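Local structure of lactate dehydrogenase, adjacent gene encodes predicted malate dehydrogenase (Cryptosporidium parvum, 2FN7) at residues Gly13-Asn18 and Phe234-Ala239; Ser152-Phe157 and Val169-Ile174; His177-Val182 and Thr216-Lys221. The protein probably interconverts (S)-lactate and pyruvate with NAD(+)/NADH as the hydride carrier, as a lactate dehydrogenase of the LDH/MDH superfamily. All blocks are in the same frame, centred on the assembly; numbering follows the deposited sequence.

Contact 1: residues Gly13-Asn18 and Phe234-Ala239; sequences GQIGGN and FAPAAA. With NAD (nicotinamide-adenine-dinucleotide), chain C.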
loop_
_atom_site.group_PDB
_atom_site.type_symbol
_atom_site.label_atom_id
_atom_site.label_comp_id
_atom_site.label_asym_id
_atom_site.label_seq_id
_atom_site.Cartn_x
_atom_site.Cartn_y
_atom_site.Cartn_z
ATOM N N GLY A 13 -1.760 -12.031 -3.742
ATOM C CA GLY A 13 -2.140 -11.185 -4.850
ATOM C C GLY A 13 -2.342 -9.750 -4.364
ATOM O O GLY A 13 -1.614 -9.241 -3.498
ATOM N N GLN A 14 -3.358 -9.093 -4.904
ATOM C CA GLN A 14 -3.618 -7.653 -4.611
ATOM C C GLN A 14 -3.784 -7.342 -3.139
ATOM O O GLN A 14 -3.066 -6.584 -2.605
ATOM C CB GLN A 14 -4.869 -7.159 -5.345
ATOM C CG GLN A 14 -4.815 -7.334 -6.848
ATOM C CD GLN A 14 -3.979 -6.222 -7.522
ATOM O OE1 GLN A 14 -2.711 -6.159 -7.365
ATOM N NE2 GLN A 14 -4.682 -5.320 -8.267
ATOM N N ILE A 15 -4.709 -7.996 -2.471
ATOM C CA ILE A 15 -4.933 -7.699 -1.063
ATOM C C ILE A 15 -3.779 -8.151 -0.198
ATOM O O ILE A 15 -3.322 -7.386 0.686
ATOM C CB ILE A 15 -6.260 -8.402 -0.572
ATOM C CG1 ILE A 15 -7.470 -7.839 -1.335
ATOM C CG2 ILE A 15 -6.347 -8.332 0.959
ATOM C CD1 ILE A 15 -8.693 -8.633 -1.034
ATOM N N GLY A 16 -3.360 -9.431 -0.393
ATOM C CA GLY A 16 -2.246 -10.008 0.361
ATOM C C GLY A 16 -0.969 -9.170 0.442
ATOM O O GLY A 16 -0.342 -9.035 1.515
ATOM N N GLY A 17 -0.594 -8.602 -0.694
ATOM C CA GLY A 17 0.600 -7.778 -0.802
ATOM C C GLY A 17 0.433 -6.491 -0.006
ATOM O O GLY A 17 1.371 -6.044 0.714
ATOM N N ASN A 18 -0.720 -5.842 -0.173
ATOM C CA ASN A 18 -0.957 -4.631 0.650
ATOM C C ASN A 18 -1.056 -5.001 2.118
ATOM O O ASN A 18 -0.612 -4.233 2.929
ATOM C CB ASN A 18 -2.247 -3.921 0.260
ATOM C CG ASN A 18 -2.078 -3.202 -1.033
ATOM O OD1 ASN A 18 -1.041 -2.574 -1.301
ATOM N ND2 ASN A 18 -3.080 -3.303 -1.865
ATOM N N PHE A 234 -7.306 -2.181 -1.733
ATOM C CA PHE A 234 -6.733 -1.279 -0.668
ATOM C C PHE A 234 -7.476 -1.296 0.677
ATOM O O PHE A 234 -6.878 -1.486 1.742
ATOM C CB PHE A 234 -6.699 0.162 -1.190
ATOM C CG PHE A 234 -5.638 0.378 -2.258
ATOM C CD1 PHE A 234 -5.989 0.626 -3.578
ATOM C CD2 PHE A 234 -4.248 0.354 -1.907
ATOM C CE1 PHE A 234 -4.992 0.883 -4.590
ATOM C CE2 PHE A 234 -3.243 0.590 -2.891
ATOM C CZ PHE A 234 -3.640 0.870 -4.276
ATOM N N ALA A 235 -8.810 -1.093 0.666
ATOM C CA ALA A 235 -9.551 -1.026 1.974
ATOM C C ALA A 235 -9.675 -2.414 2.567
ATOM O O ALA A 235 -9.518 -2.610 3.768
ATOM C CB ALA A 235 -10.957 -0.377 1.768
ATOM N N PRO A 236 -9.918 -3.435 1.727
ATOM C CA PRO A 236 -10.009 -4.788 2.347
ATOM C C PRO A 236 -8.671 -5.105 3.071
ATOM O O PRO A 236 -8.666 -5.720 4.167
ATOM C CB PRO A 236 -10.256 -5.739 1.152
ATOM C CG PRO A 236 -10.869 -4.864 0.056
ATOM C CD PRO A 236 -10.141 -3.451 0.265
ATOM N N ALA A 237 -7.534 -4.653 2.536
ATOM C CA ALA A 237 -6.323 -4.972 3.281
ATOM C C ALA A 237 -6.270 -4.183 4.578
ATOM O O ALA A 237 -5.948 -4.755 5.663
ATOM C CB ALA A 237 -4.970 -4.721 2.392
ATOM N N ALA A 238 -6.533 -2.870 4.518
ATOM C CA ALA A 238 -6.503 -2.091 5.792
ATOM C C ALA A 238 -7.477 -2.716 6.802
ATOM O O ALA A 238 -7.169 -2.794 8.019
ATOM C CB ALA A 238 -6.897 -0.590 5.553
ATOM N N ALA A 239 -8.660 -3.186 6.317
ATOM C CA ALA A 239 -9.638 -3.770 7.288
ATOM C C ALA A 239 -9.057 -5.030 8.007
ATOM O O ALA A 239 -9.198 -5.261 9.252
ATOM C CB ALA A 239 -10.945 -4.152 6.510
HETATM P PA NAD C . -5.875 -11.914 -6.417
HETATM O O1A NAD C . -5.196 -10.715 -6.675
HETATM O O2A NAD C . -6.335 -12.672 -7.542
HETATM O O5B NAD C . -5.157 -12.845 -5.480
HETATM C C5B NAD C . -5.527 -14.183 -5.072
HETATM C C4B NAD C . -4.117 -14.859 -4.838
HETATM O O4B NAD C . -4.444 -16.160 -4.487
HETATM C C3B NAD C . -3.185 -15.049 -6.149
HETATM O O3B NAD C . -1.920 -14.436 -6.005
HETATM C C2B NAD C . -3.098 -16.517 -6.267
HETATM O O2B NAD C . -1.941 -17.137 -6.807
HETATM C C1B NAD C . -3.294 -16.960 -4.901
HETATM N N9A NAD C . -3.680 -18.320 -4.760
HETATM C C8A NAD C . -4.417 -19.192 -5.467
HETATM N N7A NAD C . -4.707 -20.365 -5.282
HETATM C C5A NAD C . -4.030 -20.438 -4.135
HETATM C C6A NAD C . -3.865 -21.532 -3.247
HETATM N N6A NAD C . -4.406 -22.729 -3.489
HETATM N N1A NAD C . -3.119 -21.310 -2.105
HETATM C C2A NAD C . -2.557 -20.068 -1.902
HETATM N N3A NAD C . -2.638 -19.023 -2.670
HETATM C C4A NAD C . -3.396 -19.249 -3.770
HETATM O O3 NAD C . -7.231 -11.631 -5.457
HETATM P PN NAD C . -7.470 -10.382 -4.467
HETATM O O1N NAD C . -7.804 -9.222 -5.206
HETATM O O2N NAD C . -6.344 -10.282 -3.503
HETATM O O5D NAD C . -8.783 -10.991 -3.695
HETATM C C5D NAD C . -8.596 -12.105 -2.875
HETATM C C4D NAD C . -9.965 -12.666 -2.452
HETATM O O4D NAD C . -10.580 -11.702 -1.507
HETATM C C3D NAD C . -11.035 -12.843 -3.571
HETATM O O3D NAD C . -11.778 -13.985 -3.197
HETATM C C2D NAD C . -11.881 -11.548 -3.463
HETATM O O2D NAD C . -13.233 -11.729 -4.001
HETATM C C1D NAD C . -11.903 -11.344 -2.004
HETATM N N1N NAD C . -12.229 -10.022 -1.526
HETATM C C2N NAD C . -12.932 -10.132 -0.291
HETATM C C3N NAD C . -13.394 -8.986 0.350
HETATM C C7N NAD C . -14.150 -8.971 1.714
HETATM O O7N NAD C . -14.532 -7.882 2.137
HETATM N N7N NAD C . -14.134 -10.129 2.439
HETATM C C4N NAD C . -13.189 -7.672 -0.188
HETATM C C5N NAD C . -12.431 -7.624 -1.481
HETATM C C6N NAD C . -11.937 -8.736 -2.191
#

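Contact 2: residues Ser152-Phe157 and Val169-Ile174; sequences SRFRTF and VSANVI. With LAC (lactic acid), chain D.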
loop_
_atom_site.group_PDB
_atom_site.type_symbol
_atom_site.label_atom_id
_atom_site.label_comp_id
_atom_site.label_asym_id
_atom_site.label_seq_id
_atom_site.Cartn_x
_atom_site.Cartn_y
_atom_site.Cartn_z
ATOM N N SER A 152 -17.134 0.647 6.930
ATOM C CA SER A 152 -16.315 1.818 6.619
ATOM C C SER A 152 -16.906 2.523 5.418
ATOM O O SER A 152 -16.910 3.799 5.323
ATOM C CB SER A 152 -14.870 1.464 6.285
ATOM O OG SER A 152 -14.266 0.900 7.426
ATOM N N ARG A 153 -17.408 1.717 4.505
ATOM C CA ARG A 153 -18.042 2.270 3.331
ATOM C C ARG A 153 -19.360 3.068 3.733
ATOM O O ARG A 153 -19.585 4.175 3.235
ATOM C CB ARG A 153 -18.384 1.145 2.361
ATOM C CG ARG A 153 -17.231 0.662 1.495
ATOM C CD ARG A 153 -17.487 -0.743 0.889
ATOM N NE ARG A 153 -16.394 -1.124 -0.008
ATOM C CZ ARG A 153 -16.334 -2.250 -0.691
ATOM N NH1 ARG A 153 -17.331 -3.149 -0.602
ATOM N NH2 ARG A 153 -15.211 -2.490 -1.443
ATOM N N PHE A 154 -20.177 2.501 4.629
ATOM C CA PHE A 154 -21.449 3.114 5.066
ATOM C C PHE A 154 -21.067 4.452 5.819
ATOM O O PHE A 154 -21.594 5.583 5.485
ATOM C CB PHE A 154 -22.168 2.017 5.957
ATOM C CG PHE A 154 -23.592 2.352 6.429
ATOM C CD1 PHE A 154 -24.437 3.114 5.680
ATOM C CD2 PHE A 154 -24.067 1.838 7.636
ATOM C CE1 PHE A 154 -25.711 3.369 6.088
ATOM C CE2 PHE A 154 -25.350 2.083 8.057
ATOM C CZ PHE A 154 -26.185 2.864 7.264
ATOM N N ARG A 155 -20.060 4.360 6.719
ATOM C CA ARG A 155 -19.634 5.535 7.497
ATOM C C ARG A 155 -19.072 6.590 6.593
ATOM O O ARG A 155 -19.269 7.799 6.783
ATOM C CB ARG A 155 -18.582 5.150 8.530
ATOM C CG ARG A 155 -19.049 4.209 9.596
ATOM C CD ARG A 155 -17.859 3.636 10.352
ATOM N NE ARG A 155 -17.238 4.663 11.187
ATOM C CZ ARG A 155 -16.119 4.506 11.900
ATOM N NH1 ARG A 155 -15.417 3.345 11.869
ATOM N NH2 ARG A 155 -15.762 5.463 12.750
ATOM N N THR A 156 -18.392 6.150 5.556
ATOM C CA THR A 156 -17.790 7.125 4.661
ATOM C C THR A 156 -18.806 7.913 3.860
ATOM O O THR A 156 -18.648 9.099 3.635
ATOM C CB THR A 156 -16.778 6.383 3.695
ATOM O OG1 THR A 156 -15.748 5.831 4.510
ATOM C CG2 THR A 156 -16.140 7.324 2.709
ATOM N N PHE A 157 -19.785 7.191 3.335
ATOM C CA PHE A 157 -20.859 7.770 2.529
ATOM C C PHE A 157 -21.682 8.764 3.417
ATOM O O PHE A 157 -21.971 9.855 2.971
ATOM C CB PHE A 157 -21.702 6.617 1.966
ATOM C CG PHE A 157 -20.941 5.711 0.997
ATOM C CD1 PHE A 157 -19.878 6.210 0.243
ATOM C CD2 PHE A 157 -21.316 4.390 0.796
ATOM C CE1 PHE A 157 -19.220 5.398 -0.673
ATOM C CE2 PHE A 157 -20.634 3.552 -0.169
ATOM C CZ PHE A 157 -19.616 4.061 -0.868
ATOM N N VAL A 169 -18.575 9.288 12.635
ATOM C CA VAL A 169 -19.808 8.654 12.306
ATOM C C VAL A 169 -19.741 7.270 12.897
ATOM O O VAL A 169 -18.740 6.606 12.715
ATOM C CB VAL A 169 -19.963 8.492 10.851
ATOM C CG1 VAL A 169 -21.125 7.589 10.601
ATOM C CG2 VAL A 169 -20.087 9.849 10.151
ATOM N N SER A 170 -20.753 6.837 13.649
ATOM C CA SER A 170 -20.858 5.468 14.216
ATOM C C SER A 170 -21.952 4.814 13.338
ATOM O O SER A 170 -23.046 5.381 13.153
ATOM C CB SER A 170 -21.315 5.530 15.686
ATOM O OG SER A 170 -21.580 4.238 16.236
ATOM N N ALA A 171 -21.658 3.677 12.711
ATOM C CA ALA A 171 -22.637 3.037 11.808
ATOM C C ALA A 171 -22.174 1.589 11.530
ATOM O O ALA A 171 -20.967 1.386 11.267
ATOM C CB ALA A 171 -22.727 3.812 10.468
ATOM N N ASN A 172 -23.080 0.614 11.637
ATOM C CA ASN A 172 -22.787 -0.783 11.420
ATOM C C ASN A 172 -23.531 -1.383 10.242
ATOM O O ASN A 172 -24.668 -0.950 9.921
ATOM C CB ASN A 172 -23.190 -1.596 12.618
ATOM C CG ASN A 172 -22.281 -1.402 13.763
ATOM O OD1 ASN A 172 -22.702 -0.933 14.870
ATOM N ND2 ASN A 172 -20.996 -1.770 13.556
ATOM N N VAL A 173 -22.899 -2.374 9.607
ATOM C CA VAL A 173 -23.510 -3.133 8.515
ATOM C C VAL A 173 -23.461 -4.512 9.086
ATOM O O VAL A 173 -22.430 -4.902 9.594
ATOM C CB VAL A 173 -22.730 -3.063 7.186
ATOM C CG1 VAL A 173 -23.364 -4.038 6.163
ATOM C CG2 VAL A 173 -22.894 -1.690 6.558
ATOM N N ILE A 174 -24.568 -5.252 9.057
ATOM C CA ILE A 174 -24.585 -6.582 9.626
ATOM C C ILE A 174 -25.133 -7.604 8.623
ATOM O O ILE A 174 -25.560 -7.222 7.570
ATOM C CB ILE A 174 -25.438 -6.546 10.842
ATOM C CG1 ILE A 174 -26.842 -6.065 10.441
ATOM C CG2 ILE A 174 -24.793 -5.652 11.909
ATOM C CD1 ILE A 174 -27.749 -6.187 11.606
HETATM C C LAC D . -16.062 -6.132 -1.794
HETATM C CA LAC D . -15.550 -7.391 -2.315
HETATM C CB LAC D . -15.860 -7.783 -3.858
HETATM O O LAC D . -15.381 -5.266 -2.548
HETATM O OHN LAC D . -16.124 -8.406 -1.484
HETATM O OXT LAC D . -16.984 -5.963 -1.064
#

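Contact 3: residues His177-Val182 and Thr216-Lys221; sequences HGDGMV and TRIAWK. With LAC (lactic acid), chain D; NAD (nicotinamide-adenine-dinucleotide), chain C.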
loop_
_atom_site.group_PDB
_atom_site.type_symbol
_atom_site.label_atom_id
_atom_site.label_comp_id
_atom_site.label_asym_id
_atom_site.label_seq_id
_atom_site.Cartn_x
_atom_site.Cartn_y
_atom_site.Cartn_z
ATOM N N HIS A 177 -21.962 -10.738 3.777
ATOM C CA HIS A 177 -21.273 -9.821 2.855
ATOM C C HIS A 177 -21.718 -10.140 1.425
ATOM O O HIS A 177 -21.104 -10.943 0.749
ATOM C CB HIS A 177 -19.746 -10.037 3.056
ATOM C CG HIS A 177 -18.854 -9.115 2.262
ATOM N ND1 HIS A 177 -18.930 -7.741 2.348
ATOM C CD2 HIS A 177 -17.894 -9.383 1.330
ATOM C CE1 HIS A 177 -18.077 -7.195 1.489
ATOM N NE2 HIS A 177 -17.437 -8.169 0.855
ATOM N N GLY A 178 -22.823 -9.537 1.007
ATOM C CA GLY A 178 -23.399 -9.714 -0.322
ATOM C C GLY A 178 -24.559 -8.727 -0.530
ATOM O O GLY A 178 -24.736 -7.797 0.265
ATOM N N ASP A 179 -25.350 -8.894 -1.583
ATOM C CA ASP A 179 -26.435 -7.946 -1.807
ATOM C C ASP A 179 -27.422 -7.746 -0.613
ATOM O O ASP A 179 -27.880 -6.644 -0.398
ATOM C CB ASP A 179 -27.189 -8.312 -3.090
ATOM C CG ASP A 179 -26.338 -8.104 -4.357
ATOM O OD1 ASP A 179 -25.172 -7.582 -4.286
ATOM O OD2 ASP A 179 -26.841 -8.459 -5.451
ATOM N N GLY A 180 -27.647 -8.789 0.192
ATOM C CA GLY A 180 -28.542 -8.710 1.326
ATOM C C GLY A 180 -27.932 -8.185 2.611
ATOM O O GLY A 180 -28.501 -8.371 3.722
ATOM N N MET A 181 -26.770 -7.558 2.530
ATOM C CA MET A 181 -26.183 -7.024 3.781
ATOM C C MET A 181 -27.089 -5.880 4.355
ATOM O O MET A 181 -27.676 -5.079 3.595
ATOM C CB MET A 181 -24.803 -6.424 3.525
ATOM C CG MET A 181 -24.776 -5.280 2.533
ATOM S SD MET A 181 -23.070 -4.851 2.246
ATOM C CE MET A 181 -23.092 -3.305 1.639
ATOM N N VAL A 182 -27.122 -5.779 5.681
ATOM C CA VAL A 182 -27.964 -4.750 6.292
ATOM C C VAL A 182 -27.268 -3.563 6.935
ATOM O O VAL A 182 -26.749 -3.650 8.047
ATOM C CB VAL A 182 -28.873 -5.384 7.296
ATOM C CG1 VAL A 182 -30.016 -4.442 7.623
ATOM C CG2 VAL A 182 -29.400 -6.728 6.704
ATOM N N THR A 216 -23.948 1.599 -0.334
ATOM C CA THR A 216 -23.193 0.731 0.510
ATOM C C THR A 216 -23.293 -0.685 -0.033
ATOM O O THR A 216 -22.275 -1.353 -0.199
ATOM C CB THR A 216 -23.697 0.792 1.946
ATOM O OG1 THR A 216 -23.568 2.125 2.404
ATOM C CG2 THR A 216 -22.918 -0.070 2.866
ATOM N N ARG A 217 -24.507 -1.124 -0.322
ATOM C CA ARG A 217 -24.753 -2.452 -0.781
ATOM C C ARG A 217 -24.072 -2.913 -2.045
ATOM O O ARG A 217 -23.728 -4.093 -2.190
ATOM C CB ARG A 217 -26.261 -2.672 -0.886
ATOM C CG ARG A 217 -26.886 -3.026 0.446
ATOM C CD ARG A 217 -28.255 -2.422 0.573
ATOM N NE ARG A 217 -29.140 -2.957 -0.446
ATOM C CZ ARG A 217 -30.015 -3.925 -0.212
ATOM N NH1 ARG A 217 -30.101 -4.437 1.013
ATOM N NH2 ARG A 217 -30.795 -4.370 -1.197
ATOM N N ILE A 218 -23.917 -2.000 -2.977
ATOM C CA ILE A 218 -23.296 -2.421 -4.160
ATOM C C ILE A 218 -22.030 -1.611 -4.461
ATOM O O ILE A 218 -21.663 -1.390 -5.649
ATOM C CB ILE A 218 -24.299 -2.318 -5.280
ATOM C CG1 ILE A 218 -24.807 -0.893 -5.343
ATOM C CG2 ILE A 218 -25.389 -3.362 -5.074
ATOM C CD1 ILE A 218 -24.205 -0.162 -6.464
ATOM N N ALA A 219 -21.376 -1.159 -3.382
ATOM C CA ALA A 219 -20.175 -0.348 -3.534
ATOM C C ALA A 219 -19.089 -1.186 -4.242
ATOM O O ALA A 219 -18.296 -0.628 -5.004
ATOM C CB ALA A 219 -19.655 0.103 -2.130
ATOM N N TRP A 220 -19.100 -2.506 -4.010
ATOM C CA TRP A 220 -18.068 -3.357 -4.618
ATOM C C TRP A 220 -18.036 -3.236 -6.133
ATOM O O TRP A 220 -16.949 -3.139 -6.726
ATOM C CB TRP A 220 -18.234 -4.812 -4.210
ATOM C CG TRP A 220 -19.264 -5.560 -5.008
ATOM C CD1 TRP A 220 -20.596 -5.733 -4.666
ATOM C CD2 TRP A 220 -19.030 -6.453 -6.128
ATOM N NE1 TRP A 220 -21.168 -6.680 -5.463
ATOM C CE2 TRP A 220 -20.245 -7.143 -6.369
ATOM C CE3 TRP A 220 -17.909 -6.743 -6.941
ATOM C CZ2 TRP A 220 -20.383 -8.120 -7.396
ATOM C CZ3 TRP A 220 -18.039 -7.734 -7.982
ATOM C CH2 TRP A 220 -19.276 -8.403 -8.188
ATOM N N LYS A 221 -19.199 -3.191 -6.771
ATOM C CA LYS A 221 -19.240 -3.109 -8.233
ATOM C C LYS A 221 -18.753 -1.780 -8.711
ATOM O O LYS A 221 -18.206 -1.670 -9.807
ATOM C CB LYS A 221 -20.659 -3.345 -8.782
ATOM C CG LYS A 221 -21.346 -4.563 -8.183
ATOM C CD LYS A 221 -22.777 -4.904 -8.870
ATOM C CE LYS A 221 -23.382 -6.220 -8.261
ATOM N NZ LYS A 221 -24.448 -6.877 -9.098
HETATM C C LAC D . -16.062 -6.132 -1.794
HETATM C CA LAC D . -15.550 -7.391 -2.315
HETATM C CB LAC D . -15.860 -7.783 -3.858
HETATM O O LAC D . -15.381 -5.266 -2.548
HETATM O OHN LAC D . -16.124 -8.406 -1.484
HETATM O OXT LAC D . -16.984 -5.963 -1.064
HETATM P PA NAD C . -5.875 -11.914 -6.417
HETATM O O1A NAD C . -5.196 -10.715 -6.675
HETATM O O2A NAD C . -6.335 -12.672 -7.542
HETATM O O5B NAD C . -5.157 -12.845 -5.480
HETATM C C5B NAD C . -5.527 -14.183 -5.072
HETATM C C4B NAD C . -4.117 -14.859 -4.838
HETATM O O4B NAD C . -4.444 -16.160 -4.487
HETATM C C3B NAD C . -3.185 -15.049 -6.149
HETATM O O3B NAD C . -1.920 -14.436 -6.005
HETATM C C2B NAD C . -3.098 -16.517 -6.267
HETATM O O2B NAD C . -1.941 -17.137 -6.807
HETATM C C1B NAD C . -3.294 -16.960 -4.901
HETATM N N9A NAD C . -3.680 -18.320 -4.760
HETATM C C8A NAD C . -4.417 -19.192 -5.467
HETATM N N7A NAD C . -4.707 -20.365 -5.282
HETATM C C5A NAD C . -4.030 -20.438 -4.135
HETATM C C6A NAD C . -3.865 -21.532 -3.247
HETATM N N6A NAD C . -4.406 -22.729 -3.489
HETATM N N1A NAD C . -3.119 -21.310 -2.105
HETATM C C2A NAD C . -2.557 -20.068 -1.902
HETATM N N3A NAD C . -2.638 -19.023 -2.670
HETATM C C4A NAD C . -3.396 -19.249 -3.770
HETATM O O3 NAD C . -7.231 -11.631 -5.457
HETATM P PN NAD C . -7.470 -10.382 -4.467
HETATM O O1N NAD C . -7.804 -9.222 -5.206
HETATM O O2N NAD C . -6.344 -10.282 -3.503
HETATM O O5D NAD C . -8.783 -10.991 -3.695
HETATM C C5D NAD C . -8.596 -12.105 -2.875
HETATM C C4D NAD C . -9.965 -12.666 -2.452
HETATM O O4D NAD C . -10.580 -11.702 -1.507
HETATM C C3D NAD C . -11.035 -12.843 -3.571
HETATM O O3D NAD C . -11.778 -13.985 -3.197
HETATM C C2D NAD C . -11.881 -11.548 -3.463
HETATM O O2D NAD C . -13.233 -11.729 -4.001
HETATM C C1D NAD C . -11.903 -11.344 -2.004
HETATM N N1N NAD C . -12.229 -10.022 -1.526
HETATM C C2N NAD C . -12.932 -10.132 -0.291
HETATM C C3N NAD C . -13.394 -8.986 0.350
HETATM C C7N NAD C . -14.150 -8.971 1.714
HETATM O O7N NAD C . -14.532 -7.882 2.137
HETATM N N7N NAD C . -14.134 -10.129 2.439
HETATM C C4N NAD C . -13.189 -7.672 -0.188
HETATM C C5N NAD C . -12.431 -7.624 -1.481
HETATM C C6N NAD C . -11.937 -8.736 -2.191
HETATM O O HOH W 1 -23.273 -6.749 -2.655
HETATM O O HOH W 2 -23.443 -9.087 -5.806
#

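Contact 1: residues Gly13-Asn18 and Phe234-Ala239
Asn18 and Ala237 make the closest approach between the segments 13-18 and 234-239, CB of Asn18 lying 3.5 Å from CB of Ala237. Ile15 adds to this tight part in two ways. Its carbonyl O is 3.6 Å from the Ala237 methyl, and its side chain reaches toward Pro236, with CD1 3.9 Å from Pro236 CB. CG1 of Ile15 is anti to the carbonyl carbon and chi2 is extended, which carries CD1 out to the nicotinamide, 3.4 Å from NAD C6N. Pro236 meets the same ring from its own helix, CG to C5N, so the two residues border the ring together. The Asn18 amide meets Phe234 obliquely and without a hydrogen bond between them, ND2 standing 3.8 Å from Phe234 CD2 with amide and ring planes 26° apart. The second subunit closes off this part: its Phe234 packs on Asn18, and its Tyr21 meets Phe234 edge-to-face. Gln14, partly exposed, marks the more open side and turns its chain past the phosphates instead of toward the other helix. The segment axes pass 8.4 Å apart at a signed angle of -49°. Gly13 is the N-cap, and the backbone N-H groups of Gln14 and Ile15 donate nearly straight bonds to NAD O1A and O2N, one to each phosphate. This is the dinucleotide-binding turn of a Rossmann fold, with its glycine-rich GxGxxG sequence.

Contact 2: residues Ser152-Phe157 and Val169-Ile174
Arg155 reaches the start of strand 169-174, its NE donating to Val169 O at 2.9 Å. The chain bends at chi3 (71°), bringing the guanidinium beside that carbonyl, where NH2 adds a weak second bond to the same oxygen. Neither bond is straight: the N-H...O angle at NE is 134°, and the oxygen lies 24° out of the guanidinium plane. The aliphatic part of Arg155 is used as well, CG packing 3.8 Å from the Ala171 methyl. Phe154, with CG anti to its own N, drops its ring toward the middle of the segment 169-174. Ala171 CB approaches the ring obliquely, 3.7 Å from CD2, while Asn172 O sits at the ring edge, 3.6 Å from CE2. Val173 CG2 reaches Phe154 CB. Val169 completes the contact by setting CG1 4.0 Å from Arg155 CA. On another side of the helix, Arg153 extends to lactate, NH1 to OXT and NH2 to O, a two-pronged grip on the carboxylate. The chemistry is thus divided by helix face: apolar packing and two donors on the Val169 carbonyl, one weak, join helix to strand, while Arg153 binds an anion, lactate here and pyruvate in other structures of this protein.

Contact 3: residues His177-Val182 and Thr216-Lys221
Asp179 and Met181 meet Arg217 where the loop 177-182 lies against the segment 216-221. His177 comes first: its NE2 donates to lactate OHN at 2.7 Å, while Trp220 CB lies 3.3 Å from the carboxylate oxygen O. ND1 of His177 bonds to Asp150, which fits the predicted proton acceptor and would probably fix the ring's orientation. Gly178 starts a type I turn, closed by the bond from Met181 N to Gly178 O. Asp179 occupies the turn and works largely through water: its OD1 accepts from one water, at 2.6 Å, that also donates to Arg217 O, and from a second that is weakly bonded to Trp220 NE1. The backbone O of Asp179 stands over the centre of one face of the Arg217 guanidinium, 3.4 Å above the plane. Bends at chi2 and chi3 bring that group across the turn. Gly180 leads to Met181, whose chain runs extended past that of Arg217 in the opposite direction, CG to CG 3.7 Å. With Val182 the loop enters strand 182-183, pairing with Ile174 of strand 169-174. The turn is set against the junction of helices 206-217 and 219-227, while Thr216 packs on Phe154 and Phe157 of helix 147-162.

Overall arrangement
Contact 1 joins helix 14-25 of the NAD-binding range to helix 234-248 of the C-terminal range, 216 residues apart in sequence, and the segments of contacts 2 and 3 both fall within that interval. Contact 2 closes before contact 3 opens. Their centres lie 12 Å apart, and they touch where Arg153 CD packs on Ala219 CB. Contact 1 is 19 Å from contact 2 and 18 Å from contact 3, centre to centre, but shares NAD with contact 3; contacts 2 and 3 share lactate. NAD spans the two ranges, and so does lactate, which bonds Arg90 and Asn122 as well as Arg153 and His177. Contacts 1 and 2 also meet the second subunit.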